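PDB 2ZXC: neutral ceramidase from Pseudomonas aeruginosa, which hydrolyses the N-acyl linkage of ceramides to sphingosine and free fatty acid, and also runs the reverse synthesis, as a secreted zinc-dependent amidase. Local coordinates for residues A[305-310]-A[319-324]; A[111-116]-A[349-354]; A[4-9]-A[139-144]; A[292-297]-A[397-402]. One frame throughout, in Å; residues are numbered along the deposited sequence.

How the contacts relate
All four contacts lie within the N-terminal ceramidase region, and three are antiparallel strand pairings. Contact 3 sits in the large mixed sheet and contact 4 in the four-strand sheet; both are partly buried, their centres are about 15 Å apart, and Tyr5 OH of contact 3 reaches Gly293 O of contact 4. Contact 1, the two-strand hairpin after strand 295-303, is the most exposed of the set. Contact 2 is buried, a meeting of two short helical pieces on the substrate side, opposite contacts 3 and 4 across the chain's centre. Backbone bonds carry contacts 1, 3 and 4, with an ion pair added in contact 4; contact 2 relies on an asparagine amide bond and on Phe351 packed among leucines.

Contact 1 of 4, residues A[305-310]-A[319-324]; sequences TRLPIR and RQLCTA
Ile309 and Arg319 form an antiparallel hydrogen-bonded pair between residues 305-310 and 319-324, with Ile309 N donating to Arg319 O at 2.6 Å and Arg319 N returning to Ile309 O at 3.1 Å. One step on, Pro308 faces Gln320 in a non-hydrogen-bonded pair, and beyond it Leu321 N donates to Leu307 O. The same Leu307 carbonyl also takes a CA-H...O contact from Gln320 CA at 3.2 Å, and Leu321 O receives a similar one from Arg306 CA.

The apolar contacts centre on Leu321. Its CD1 meets Ile309 CD1 at 3.3 Å, tighter than usual for two methyls, and the two side chains are roughly perpendicular. The other branch, CD2, lies 4.0 Å from Leu307 CB. Helix 471-488 touches Leu307, Ile309 and Leu321.

Polar side chains flank the strands. Gln320, extended beyond CG, passes the Arg306 carbonyl and brings NE2 to 3.8 Å from Arg306 CB. Arg319 bends at chi2 (-64°), and its end leaves the pair to form a salt bridge with Asp315. A water donates to Cys322 O at 2.6 Å and accepts a weak bond from Arg306 N. Cys322 itself is disulfide-bonded to Cys370, tying the outgoing end of this short two-stranded beta hairpin to helix 365-370.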
loop_
_atom_site.group_PDB
_atom_site.type_symbol
_atom_site.label_atom_id
_atom_site.label_comp_id
_atom_site.label_asym_id
_atom_site.label_seq_id
_atom_site.Cartn_x
_atom_site.Cartn_y
_atom_site.Cartn_z
ATOM N N THR A 305 18.015 17.187 5.437
ATOM C CA THR A 305 18.167 18.590 5.796
ATOM C C THR A 305 19.415 19.233 5.214
ATOM O O THR A 305 20.529 18.993 5.673
ATOM C CB THR A 305 18.177 18.767 7.320
ATOM O OG1 THR A 305 16.957 18.242 7.855
ATOM C CG2 THR A 305 18.299 20.244 7.691
ATOM N N ARG A 306 19.217 20.055 4.193
ATOM C CA ARG A 306 20.324 20.745 3.550
ATOM C C ARG A 306 21.382 19.773 3.027
ATOM O O ARG A 306 22.580 20.031 3.111
ATOM C CB ARG A 306 20.942 21.744 4.535
ATOM C CG ARG A 306 19.959 22.823 4.994
ATOM C CD ARG A 306 20.664 23.963 5.717
ATOM N NE ARG A 306 21.193 23.544 7.012
ATOM C CZ ARG A 306 20.459 23.411 8.113
ATOM N NH1 ARG A 306 21.028 23.017 9.246
ATOM N NH2 ARG A 306 19.159 23.687 8.086
ATOM N N LEU A 307 20.924 18.655 2.477
ATOM C CA LEU A 307 21.820 17.641 1.936
ATOM C C LEU A 307 22.587 18.187 0.724
ATOM O O LEU A 307 21.988 18.709 -0.223
ATOM C CB LEU A 307 21.010 16.403 1.522
ATOM C CG LEU A 307 21.719 15.069 1.259
ATOM C CD1 LEU A 307 20.694 14.047 0.811
ATOM C CD2 LEU A 307 22.775 15.221 0.196
ATOM N N PRO A 308 23.926 18.067 0.741
ATOM C CA PRO A 308 24.773 18.545 -0.359
ATOM C C PRO A 308 24.565 17.712 -1.628
ATOM O O PRO A 308 24.667 16.488 -1.594
ATOM C CB PRO A 308 26.192 18.379 0.193
ATOM C CG PRO A 308 26.006 18.429 1.683
ATOM C CD PRO A 308 24.751 17.615 1.874
ATOM N N ILE A 309 24.277 18.380 -2.741
ATOM C CA ILE A 309 24.068 17.690 -4.009
ATOM C C ILE A 309 25.180 18.093 -4.972
ATOM O O ILE A 309 25.301 19.262 -5.334
ATOM C CB ILE A 309 22.719 18.070 -4.622
ATOM C CG1 ILE A 309 21.632 18.032 -3.545
ATOM C CG2 ILE A 309 22.373 17.108 -5.745
ATOM C CD1 ILE A 309 20.315 18.667 -3.979
ATOM N N ARG A 310 25.993 17.127 -5.389
ATOM C CA ARG A 310 27.107 17.416 -6.287
ATOM C C ARG A 310 26.639 17.996 -7.625
ATOM O O ARG A 310 25.605 17.596 -8.167
ATOM C CB ARG A 310 27.962 16.161 -6.479
ATOM C CG ARG A 310 28.500 15.611 -5.152
ATOM C CD ARG A 310 29.613 14.584 -5.336
ATOM N NE ARG A 310 29.191 13.398 -6.080
ATOM C CZ ARG A 310 28.563 12.351 -5.555
ATOM N NH1 ARG A 310 28.268 12.317 -4.260
ATOM N NH2 ARG A 310 28.240 11.323 -6.332
ATOM N N ARG A 319 24.462 22.267 -4.906
ATOM C CA ARG A 319 23.174 22.627 -4.314
ATOM C C ARG A 319 22.955 21.888 -3.014
ATOM O O ARG A 319 23.597 20.874 -2.742
ATOM C CB ARG A 319 22.011 22.270 -5.238
ATOM C CG ARG A 319 22.121 22.781 -6.641
ATOM C CD ARG A 319 22.108 24.285 -6.689
ATOM N NE ARG A 319 21.943 24.734 -8.063
ATOM C CZ ARG A 319 21.033 25.619 -8.437
ATOM N NH1 ARG A 319 20.222 26.147 -7.531
ATOM N NH2 ARG A 319 20.917 25.955 -9.713
ATOM N N GLN A 320 22.029 22.409 -2.221
ATOM C CA GLN A 320 21.647 21.803 -0.958
ATOM C C GLN A 320 20.134 21.724 -0.976
ATOM O O GLN A 320 19.462 22.667 -1.386
ATOM C CB GLN A 320 22.115 22.650 0.228
ATOM C CG GLN A 320 23.601 22.526 0.509
ATOM C CD GLN A 320 24.025 23.217 1.789
ATOM O OE1 GLN A 320 25.157 23.053 2.245
ATOM N NE2 GLN A 320 23.122 23.995 2.374
ATOM N N LEU A 321 19.605 20.583 -0.556
ATOM C CA LEU A 321 18.165 20.365 -0.505
ATOM C C LEU A 321 17.509 21.394 0.414
ATOM O O LEU A 321 18.103 21.809 1.405
ATOM C CB LEU A 321 17.895 18.957 0.028
ATOM C CG LEU A 321 17.161 17.926 -0.827
ATOM C CD1 LEU A 321 17.528 18.064 -2.293
ATOM C CD2 LEU A 321 17.500 16.543 -0.301
ATOM N N CYS A 322 16.288 21.806 0.087
ATOM C CA CYS A 322 15.571 22.758 0.928
ATOM C C CYS A 322 14.882 21.952 2.020
ATOM O O CYS A 322 14.744 20.731 1.901
ATOM C CB CYS A 322 14.464 23.486 0.146
ATOM S SG CYS A 322 14.734 23.814 -1.613
ATOM N N THR A 323 14.449 22.621 3.083
ATOM C CA THR A 323 13.708 21.923 4.121
ATOM C C THR A 323 12.336 21.748 3.479
ATOM O O THR A 323 11.980 22.506 2.582
ATOM C CB THR A 323 13.578 22.756 5.409
ATOM O OG1 THR A 323 13.346 24.125 5.074
ATOM C CG2 THR A 323 14.835 22.639 6.244
ATOM N N ALA A 324 11.577 20.758 3.931
ATOM C CA ALA A 324 10.265 20.450 3.369
ATOM C C ALA A 324 9.222 21.568 3.298
ATOM O O ALA A 324 9.060 22.360 4.227
ATOM C CB ALA A 324 9.678 19.262 4.101
HETATM O O HOH W 1 16.016 19.099 3.429
#

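Contact 2 of 4, residues A[111-116]-A[349-354]; sequences YNLSVL and NPFLSA
Leu113 O is gripped by two donors that reach it from opposite faces of its carbonyl plane. Asn349 ND2 comes across the contact at 3.0 Å in a nearly straight bond (N-H...O 165°), and Leu116 N closes in from its own segment at 3.1 Å. The Asn349 donor stands well above the carbonyl plane, although the oxygen lies close to the plane of the amide. The other end of that amide, OD1, accepts from Leu352 N at 2.7 Å, a capping bond from Asn349 at the N-cap position of helix 350-355. With CG anti to the backbone N (chi1 -158°), the one side chain can serve both.

Apolar groups close round this bond. Leu116 and Asn349 run antiparallel past one another, Leu116 CD2 coming to 3.4 Å from Asn349 OD1 and also touching Pro350 CD. The Phe351 ring enters between Asn112, Leu113 and Leu116: Leu113 CA lies at its edge, and ring atom CD2 is 3.5 Å from Leu116 C. Leu113 CD2 approaches Phe351 CD2 (4.0 Å) from the other side of the ring plane and also meets Leu352 CG.

Leu116, at positive phi, is the C' residue of a Schellman motif, whose bonds are Leu116 N to Leu113 O and Gly117 N to Asn112 O. The Asn112 side chain is about 4 Å from that of Ser106, a probable substrate-binding residue. A buried asparagine thus adds a second donor to the carbonyl where one helix ends while capping another, and surrounding hydrocarbon probably shields both bonds from water.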
loop_
_atom_site.group_PDB
_atom_site.type_symbol
_atom_site.label_atom_id
_atom_site.label_comp_id
_atom_site.label_asym_id
_atom_site.label_seq_id
_atom_site.Cartn_x
_atom_site.Cartn_y
_atom_site.Cartn_z
ATOM N N TYR A 111 0.698 13.431 7.384
ATOM C CA TYR A 111 0.027 12.280 6.797
ATOM C C TYR A 111 -1.131 11.764 7.640
ATOM O O TYR A 111 -1.917 10.932 7.188
ATOM C CB TYR A 111 1.057 11.178 6.519
ATOM C CG TYR A 111 2.199 11.682 5.651
ATOM C CD1 TYR A 111 1.939 12.384 4.470
ATOM C CD2 TYR A 111 3.527 11.504 6.029
ATOM C CE1 TYR A 111 2.973 12.902 3.688
ATOM C CE2 TYR A 111 4.579 12.024 5.251
ATOM C CZ TYR A 111 4.288 12.720 4.084
ATOM O OH TYR A 111 5.303 13.236 3.305
ATOM N N ASN A 112 -1.239 12.286 8.860
ATOM C CA ASN A 112 -2.306 11.913 9.784
ATOM C C ASN A 112 -3.375 12.998 9.854
ATOM O O ASN A 112 -4.408 12.807 10.493
ATOM C CB ASN A 112 -1.744 11.710 11.195
ATOM C CG ASN A 112 -0.879 10.479 11.312
ATOM O OD1 ASN A 112 -0.084 10.357 12.247
ATOM N ND2 ASN A 112 -1.038 9.550 10.379
ATOM N N LEU A 113 -3.128 14.131 9.197
ATOM C CA LEU A 113 -4.066 15.253 9.237
ATOM C C LEU A 113 -5.535 14.929 9.038
ATOM O O LEU A 113 -6.348 15.197 9.926
ATOM C CB LEU A 113 -3.675 16.340 8.232
ATOM C CG LEU A 113 -2.698 17.432 8.680
ATOM C CD1 LEU A 113 -2.757 18.583 7.666
ATOM C CD2 LEU A 113 -3.072 17.947 10.070
ATOM N N SER A 114 -5.878 14.372 7.876
ATOM C CA SER A 114 -7.272 14.047 7.578
ATOM C C SER A 114 -7.826 12.937 8.458
ATOM O O SER A 114 -9.040 12.782 8.554
ATOM C CB SER A 114 -7.435 13.651 6.101
ATOM O OG SER A 114 -6.737 12.453 5.804
ATOM N N VAL A 115 -6.946 12.170 9.098
ATOM C CA VAL A 115 -7.384 11.074 9.962
ATOM C C VAL A 115 -7.567 11.563 11.400
ATOM O O VAL A 115 -8.036 10.820 12.263
ATOM C CB VAL A 115 -6.362 9.909 9.979
ATOM C CG1 VAL A 115 -6.978 8.689 10.665
ATOM C CG2 VAL A 115 -5.928 9.566 8.571
ATOM N N LEU A 116 -7.188 12.816 11.641
ATOM C CA LEU A 116 -7.300 13.440 12.956
ATOM C C LEU A 116 -6.244 12.939 13.937
ATOM O O LEU A 116 -6.413 13.051 15.152
ATOM C CB LEU A 116 -8.701 13.223 13.547
ATOM C CG LEU A 116 -9.897 13.763 12.755
ATOM C CD1 LEU A 116 -11.173 13.585 13.567
ATOM C CD2 LEU A 116 -9.689 15.230 12.438
ATOM N N ASN A 349 -11.392 20.069 12.112
ATOM C CA ASN A 349 -10.178 19.336 12.413
ATOM C C ASN A 349 -9.506 19.793 13.703
ATOM O O ASN A 349 -8.676 20.702 13.701
ATOM C CB ASN A 349 -9.192 19.447 11.256
ATOM C CG ASN A 349 -8.185 18.326 11.259
ATOM O OD1 ASN A 349 -7.641 17.972 12.304
ATOM N ND2 ASN A 349 -7.925 17.761 10.088
ATOM N N PRO A 350 -9.861 19.154 14.825
ATOM C CA PRO A 350 -9.327 19.445 16.162
ATOM C C PRO A 350 -7.828 19.177 16.189
ATOM O O PRO A 350 -7.069 19.840 16.897
ATOM C CB PRO A 350 -10.092 18.473 17.060
ATOM C CG PRO A 350 -11.370 18.224 16.304
ATOM C CD PRO A 350 -10.887 18.101 14.889
ATOM N N PHE A 351 -7.413 18.190 15.402
ATOM C CA PHE A 351 -6.014 17.809 15.319
ATOM C C PHE A 351 -5.223 18.916 14.643
ATOM O O PHE A 351 -4.148 19.293 15.100
ATOM C CB PHE A 351 -5.884 16.502 14.530
ATOM C CG PHE A 351 -4.465 16.011 14.374
ATOM C CD1 PHE A 351 -3.594 15.981 15.461
ATOM C CD2 PHE A 351 -4.015 15.542 13.146
ATOM C CE1 PHE A 351 -2.291 15.487 15.331
ATOM C CE2 PHE A 351 -2.716 15.047 13.000
ATOM C CZ PHE A 351 -1.850 15.019 14.098
ATOM N N LEU A 352 -5.768 19.449 13.557
ATOM C CA LEU A 352 -5.085 20.509 12.828
ATOM C C LEU A 352 -4.880 21.756 13.695
ATOM O O LEU A 352 -3.782 22.314 13.731
ATOM C CB LEU A 352 -5.869 20.878 11.564
ATOM C CG LEU A 352 -5.031 21.272 10.342
ATOM C CD1 LEU A 352 -5.951 21.799 9.254
ATOM C CD2 LEU A 352 -4.002 22.322 10.712
ATOM N N SER A 353 -5.926 22.193 14.394
ATOM C CA SER A 353 -5.815 23.377 15.244
ATOM C C SER A 353 -4.916 23.162 16.464
ATOM O O SER A 353 -4.279 24.098 16.942
ATOM C CB SER A 353 -7.205 23.856 15.682
ATOM O OG SER A 353 -8.010 22.773 16.100
ATOM N N ALA A 354 -4.860 21.935 16.965
ATOM C CA ALA A 354 -4.007 21.633 18.109
ATOM C C ALA A 354 -2.551 21.742 17.654
ATOM O O ALA A 354 -1.652 22.010 18.453
ATOM C CB ALA A 354 -4.291 20.231 18.623
#

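Contact 3 of 4, residues A[4-9]-A[139-144]; sequences PYRFGL and ARLQPG
Pro4 only grazes the partner segment, its CD coming to 3.9 Å from Gly144 O. Tyr5 then begins the antiparallel pairing: its carbonyl accepts from Gly144 N at 2.9 Å, while its ring leads off from the partner strand and its OH bonds to Gly293 O. Arg6 faces Pro143 in a non-hydrogen-bonded pair, and its CA comes to 3.0 Å from Gln142 O in a CA-H...O contact. Its side chain bends at chi3 (58°), which lays the guanidinium against the other strand, with Pro143 CD near the plane at its edge and Leu141 CB 3.5 Å from NH2; NE forms a salt bridge with Glu48.

Phe7 and Gln142 are a hydrogen-bonded pair, Phe7 N to Gln142 O and Gln142 N to Phe7 O, each 2.8 Å. The Phe7 ring tips toward the partner strand, where Gln142 CG sits over one face, 4.3 Å from the centroid, as a CH-pi contact. CE2 of the ring is 3.7 Å from Gly144 CA, so the ring packs directly on the glycine backbone. At Gly8 the backbones come close, and Leu141 CD2 rests 3.5 Å from Gly8 N. Leu9 N reaches the other segment through a water shared with Arg140 O and Gln142 OE1.

The pairing joins strands 5-13 and 142-152 of the large mixed sheet. Strand 41-49 pairs with 5-13 and meets Leu9 and Leu141, while strand 194-200 packs on Phe7 and Leu9.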
loop_
_atom_site.group_PDB
_atom_site.type_symbol
_atom_site.label_atom_id
_atom_site.label_comp_id
_atom_site.label_asym_id
_atom_site.label_seq_id
_atom_site.Cartn_x
_atom_site.Cartn_y
_atom_site.Cartn_z
ATOM N N PRO A 4 20.365 -22.998 -6.447
ATOM C CA PRO A 4 21.026 -21.732 -6.117
ATOM C C PRO A 4 20.405 -20.938 -4.978
ATOM O O PRO A 4 21.117 -20.303 -4.197
ATOM C CB PRO A 4 20.988 -20.977 -7.441
ATOM C CG PRO A 4 19.695 -21.433 -8.033
ATOM C CD PRO A 4 19.727 -22.923 -7.774
ATOM N N TYR A 5 19.084 -20.966 -4.880
ATOM C CA TYR A 5 18.414 -20.223 -3.821
ATOM C C TYR A 5 17.359 -21.015 -3.064
ATOM O O TYR A 5 16.996 -22.138 -3.416
ATOM C CB TYR A 5 17.716 -18.975 -4.375
ATOM C CG TYR A 5 18.562 -18.071 -5.239
ATOM C CD1 TYR A 5 18.450 -18.104 -6.630
ATOM C CD2 TYR A 5 19.450 -17.160 -4.668
ATOM C CE1 TYR A 5 19.199 -17.248 -7.432
ATOM C CE2 TYR A 5 20.207 -16.301 -5.461
ATOM C CZ TYR A 5 20.075 -16.350 -6.842
ATOM O OH TYR A 5 20.826 -15.499 -7.621
ATOM N N ARG A 6 16.875 -20.379 -2.011
ATOM C CA ARG A 6 15.813 -20.901 -1.181
ATOM C C ARG A 6 14.926 -19.683 -1.012
ATOM O O ARG A 6 15.421 -18.561 -0.909
ATOM C CB ARG A 6 16.351 -21.355 0.177
ATOM C CG ARG A 6 17.165 -22.633 0.117
ATOM C CD ARG A 6 18.057 -22.787 1.343
ATOM N NE ARG A 6 17.304 -22.793 2.596
ATOM C CZ ARG A 6 16.316 -23.641 2.876
ATOM N NH1 ARG A 6 15.952 -24.562 1.991
ATOM N NH2 ARG A 6 15.691 -23.571 4.047
ATOM N N PHE A 7 13.620 -19.888 -1.021
ATOM C CA PHE A 7 12.716 -18.775 -0.830
ATOM C C PHE A 7 11.559 -19.207 0.045
ATOM O O PHE A 7 11.227 -20.395 0.112
ATOM C CB PHE A 7 12.218 -18.245 -2.174
ATOM C CG PHE A 7 11.548 -19.276 -3.029
ATOM C CD1 PHE A 7 10.240 -19.672 -2.777
ATOM C CD2 PHE A 7 12.223 -19.837 -4.107
ATOM C CE1 PHE A 7 9.615 -20.610 -3.592
ATOM C CE2 PHE A 7 11.608 -20.775 -4.924
ATOM C CZ PHE A 7 10.304 -21.162 -4.669
ATOM N N GLY A 8 10.976 -18.235 0.738
ATOM C CA GLY A 8 9.850 -18.499 1.611
ATOM C C GLY A 8 8.788 -17.455 1.351
ATOM O O GLY A 8 9.074 -16.261 1.331
ATOM N N LEU A 9 7.559 -17.902 1.144
ATOM C CA LEU A 9 6.467 -16.994 0.859
ATOM C C LEU A 9 5.482 -16.965 2.016
ATOM O O LEU A 9 4.894 -17.986 2.359
ATOM C CB LEU A 9 5.775 -17.442 -0.425
ATOM C CG LEU A 9 6.784 -17.754 -1.534
ATOM C CD1 LEU A 9 6.058 -18.314 -2.734
ATOM C CD2 LEU A 9 7.555 -16.491 -1.913
ATOM N N ALA A 139 9.455 -19.467 7.635
ATOM C CA ALA A 139 9.058 -20.808 8.058
ATOM C C ALA A 139 8.791 -21.682 6.848
ATOM O O ALA A 139 8.752 -22.909 6.953
ATOM C CB ALA A 139 7.804 -20.739 8.935
ATOM N N ARG A 140 8.606 -21.050 5.694
ATOM C CA ARG A 140 8.330 -21.790 4.473
ATOM C C ARG A 140 9.486 -21.777 3.466
ATOM O O ARG A 140 9.296 -22.008 2.269
ATOM C CB ARG A 140 7.033 -21.262 3.853
ATOM C CG ARG A 140 5.814 -21.589 4.720
ATOM C CD ARG A 140 4.528 -20.960 4.218
ATOM N NE ARG A 140 3.367 -21.488 4.935
ATOM C CZ ARG A 140 3.153 -21.347 6.244
ATOM N NH1 ARG A 140 4.020 -20.684 6.997
ATOM N NH2 ARG A 140 2.073 -21.883 6.803
ATOM N N LEU A 141 10.692 -21.513 3.963
ATOM C CA LEU A 141 11.871 -21.496 3.110
ATOM C C LEU A 141 12.045 -22.858 2.449
ATOM O O LEU A 141 12.062 -23.895 3.118
ATOM C CB LEU A 141 13.117 -21.149 3.927
ATOM C CG LEU A 141 13.348 -19.649 4.121
ATOM C CD1 LEU A 141 14.430 -19.407 5.164
ATOM C CD2 LEU A 141 13.730 -19.025 2.781
ATOM N N GLN A 142 12.171 -22.847 1.129
ATOM C CA GLN A 142 12.332 -24.073 0.364
ATOM C C GLN A 142 13.291 -23.822 -0.801
ATOM O O GLN A 142 13.400 -22.699 -1.295
ATOM C CB GLN A 142 10.972 -24.518 -0.181
ATOM C CG GLN A 142 10.455 -23.630 -1.311
ATOM C CD GLN A 142 9.078 -24.022 -1.814
ATOM O OE1 GLN A 142 8.079 -23.376 -1.496
ATOM N NE2 GLN A 142 9.019 -25.083 -2.600
ATOM N N PRO A 143 14.008 -24.865 -1.250
ATOM C CA PRO A 143 14.934 -24.669 -2.370
ATOM C C PRO A 143 14.164 -24.349 -3.647
ATOM O O PRO A 143 13.001 -24.728 -3.795
ATOM C CB PRO A 143 15.670 -26.007 -2.451
ATOM C CG PRO A 143 14.659 -26.984 -1.927
ATOM C CD PRO A 143 14.069 -26.249 -0.749
ATOM N N GLY A 144 14.809 -23.645 -4.566
ATOM C CA GLY A 144 14.135 -23.308 -5.802
ATOM C C GLY A 144 14.957 -22.424 -6.707
ATOM O O GLY A 144 16.126 -22.146 -6.435
HETATM O O HOH W 2 7.566 -20.801 0.382
#

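Contact 4 of 4, residues A[292-297]-A[397-402]; sequences LGELDS and MFRIGQ
Arg399 crosses Glu294 and pairs with Asp296, and it can be followed outward from the strand. Its CB is 4.0 Å from Asp296 CB, its opposite number in an antiparallel hydrogen-bonded pair. CG stands anti to the backbone N (chi1 173°), and the chain runs straight on past the carbonyl of Glu294, nearly perpendicular to the Glu294 side chain, with CD 4.0 Å from Glu294 CG. NE donates within its own segment, to Gly401 O at 2.7 Å, and NH2 adds a weak bond to the same oxygen. Glu294 CG covers one face of the guanidinium near its rim. At the tip, NH1 forms a salt bridge with Glu294 OE1 at 3.3 Å, but the oxygen sits well out of the guanidinium plane and no N-H points at it, so the attraction is one of charge. NH1 and NH2 give their in-plane hydrogens to two waters. Glu294 OE1 also pairs with Arg489.

Beneath this, Arg399 N donates to Asp296 O at 2.6 Å, Asp296 N returns to Arg399 O, and Gly401 N reaches Glu294 O at 2.8 Å. On the other side of the sheet, Leu295 CD1 meets Ile400 CG2 at 4.1 Å and Ser297 CB touches Phe398 CD1 at 3.6 Å.

Strand 295-303 is one edge of a four-strand sheet, next to 392-400, which pairs in turn with 403-408. Strands 41-49 and 54-61 cover the face of Leu295 and Ile400, while helix 471-488 packs against Asp296 and Met397.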
loop_
_atom_site.group_PDB
_atom_site.type_symbol
_atom_site.label_atom_id
_atom_site.label_comp_id
_atom_site.label_asym_id
_atom_site.label_seq_id
_atom_site.Cartn_x
_atom_site.Cartn_y
_atom_site.Cartn_z
ATOM N N LEU A 292 20.641 -15.537 -11.204
ATOM C CA LEU A 292 21.780 -16.245 -10.649
ATOM C C LEU A 292 22.800 -15.242 -10.159
ATOM O O LEU A 292 22.944 -14.158 -10.731
ATOM C CB LEU A 292 22.419 -17.137 -11.718
ATOM C CG LEU A 292 21.595 -18.276 -12.323
ATOM C CD1 LEU A 292 22.335 -18.838 -13.534
ATOM C CD2 LEU A 292 21.370 -19.367 -11.280
ATOM N N GLY A 293 23.512 -15.605 -9.100
ATOM C CA GLY A 293 24.510 -14.710 -8.560
ATOM C C GLY A 293 24.252 -14.414 -7.103
ATOM O O GLY A 293 23.243 -14.835 -6.535
ATOM N N GLU A 294 25.165 -13.667 -6.501
ATOM C CA GLU A 294 25.066 -13.328 -5.098
ATOM C C GLU A 294 23.864 -12.476 -4.721
ATOM O O GLU A 294 23.169 -11.892 -5.565
ATOM C CB GLU A 294 26.333 -12.603 -4.646
ATOM C CG GLU A 294 26.598 -11.333 -5.433
ATOM C CD GLU A 294 27.674 -10.466 -4.813
ATOM O OE1 GLU A 294 28.066 -9.468 -5.452
ATOM O OE2 GLU A 294 28.123 -10.774 -3.691
ATOM N N LEU A 295 23.645 -12.426 -3.417
ATOM C CA LEU A 295 22.592 -11.645 -2.815
ATOM C C LEU A 295 23.424 -10.650 -2.034
ATOM O O LEU A 295 24.480 -11.007 -1.523
ATOM C CB LEU A 295 21.785 -12.504 -1.847
ATOM C CG LEU A 295 20.300 -12.725 -2.112
ATOM C CD1 LEU A 295 20.084 -13.286 -3.507
ATOM C CD2 LEU A 295 19.755 -13.666 -1.040
ATOM N N ASP A 296 22.980 -9.405 -1.964
ATOM C CA ASP A 296 23.718 -8.400 -1.218
ATOM C C ASP A 296 22.770 -7.248 -0.986
ATOM O O ASP A 296 21.697 -7.196 -1.582
ATOM C CB ASP A 296 24.940 -7.923 -2.006
ATOM C CG ASP A 296 25.995 -7.279 -1.117
ATOM O OD1 ASP A 296 25.708 -7.018 0.071
ATOM O OD2 ASP A 296 27.115 -7.029 -1.604
ATOM N N SER A 297 23.160 -6.323 -0.122
ATOM C CA SER A 297 22.302 -5.193 0.162
ATOM C C SER A 297 23.049 -4.053 0.822
ATOM O O SER A 297 24.173 -4.210 1.293
ATOM C CB SER A 297 21.160 -5.626 1.078
ATOM O OG SER A 297 21.652 -5.911 2.379
ATOM N N MET A 397 19.010 -0.690 -1.261
ATOM C CA MET A 397 19.175 -1.462 -2.491
ATOM C C MET A 397 19.447 -2.918 -2.160
ATOM O O MET A 397 20.237 -3.226 -1.265
ATOM C CB MET A 397 20.343 -0.937 -3.330
ATOM C CG MET A 397 20.025 0.281 -4.161
ATOM S SD MET A 397 21.485 0.877 -5.023
ATOM C CE MET A 397 21.721 -0.410 -6.229
ATOM N N PHE A 398 18.783 -3.805 -2.889
ATOM C CA PHE A 398 18.960 -5.235 -2.726
ATOM C C PHE A 398 19.564 -5.784 -4.003
ATOM O O PHE A 398 19.065 -5.507 -5.099
ATOM C CB PHE A 398 17.618 -5.942 -2.535
ATOM C CG PHE A 398 17.126 -5.978 -1.120
ATOM C CD1 PHE A 398 17.779 -5.279 -0.111
ATOM C CD2 PHE A 398 15.986 -6.710 -0.802
ATOM C CE1 PHE A 398 17.303 -5.305 1.192
ATOM C CE2 PHE A 398 15.500 -6.743 0.498
ATOM C CZ PHE A 398 16.159 -6.039 1.499
ATOM N N ARG A 399 20.650 -6.536 -3.888
ATOM C CA ARG A 399 21.167 -7.155 -5.089
ATOM C C ARG A 399 20.690 -8.599 -5.040
ATOM O O ARG A 399 20.926 -9.306 -4.065
ATOM C CB ARG A 399 22.691 -7.149 -5.181
ATOM C CG ARG A 399 23.113 -7.982 -6.387
ATOM C CD ARG A 399 24.593 -8.051 -6.651
ATOM N NE ARG A 399 24.810 -8.890 -7.824
ATOM C CZ ARG A 399 25.910 -8.879 -8.564
ATOM N NH1 ARG A 399 26.912 -8.069 -8.253
ATOM N NH2 ARG A 399 25.996 -9.665 -9.630
ATOM N N ILE A 400 20.009 -9.020 -6.094
ATOM C CA ILE A 400 19.504 -10.378 -6.198
ATOM C C ILE A 400 20.010 -10.882 -7.541
ATOM O O ILE A 400 19.358 -10.686 -8.568
ATOM C CB ILE A 400 17.960 -10.392 -6.193
ATOM C CG1 ILE A 400 17.440 -9.672 -4.941
ATOM C CG2 ILE A 400 17.458 -11.827 -6.245
ATOM C CD1 ILE A 400 15.914 -9.600 -4.841
ATOM N N GLY A 401 21.183 -11.510 -7.535
ATOM C CA GLY A 401 21.755 -11.995 -8.779
ATOM C C GLY A 401 22.105 -10.816 -9.676
ATOM O O GLY A 401 22.810 -9.897 -9.257
ATOM N N GLN A 402 21.612 -10.832 -10.909
ATOM C CA GLN A 402 21.872 -9.747 -11.849
ATOM C C GLN A 402 20.792 -8.667 -11.702
ATOM O O GLN A 402 20.683 -7.743 -12.514
ATOM C CB GLN A 402 21.886 -10.278 -13.284
ATOM C CG GLN A 402 20.545 -10.805 -13.810
ATOM C CD GLN A 402 20.279 -12.261 -13.446
ATOM O OE1 GLN A 402 19.615 -12.986 -14.193
ATOM N NE2 GLN A 402 20.784 -12.691 -12.297
HETATM O O HOH W 3 24.700 -11.947 -10.784
HETATM O O HOH W 4 27.544 -6.268 -6.335
#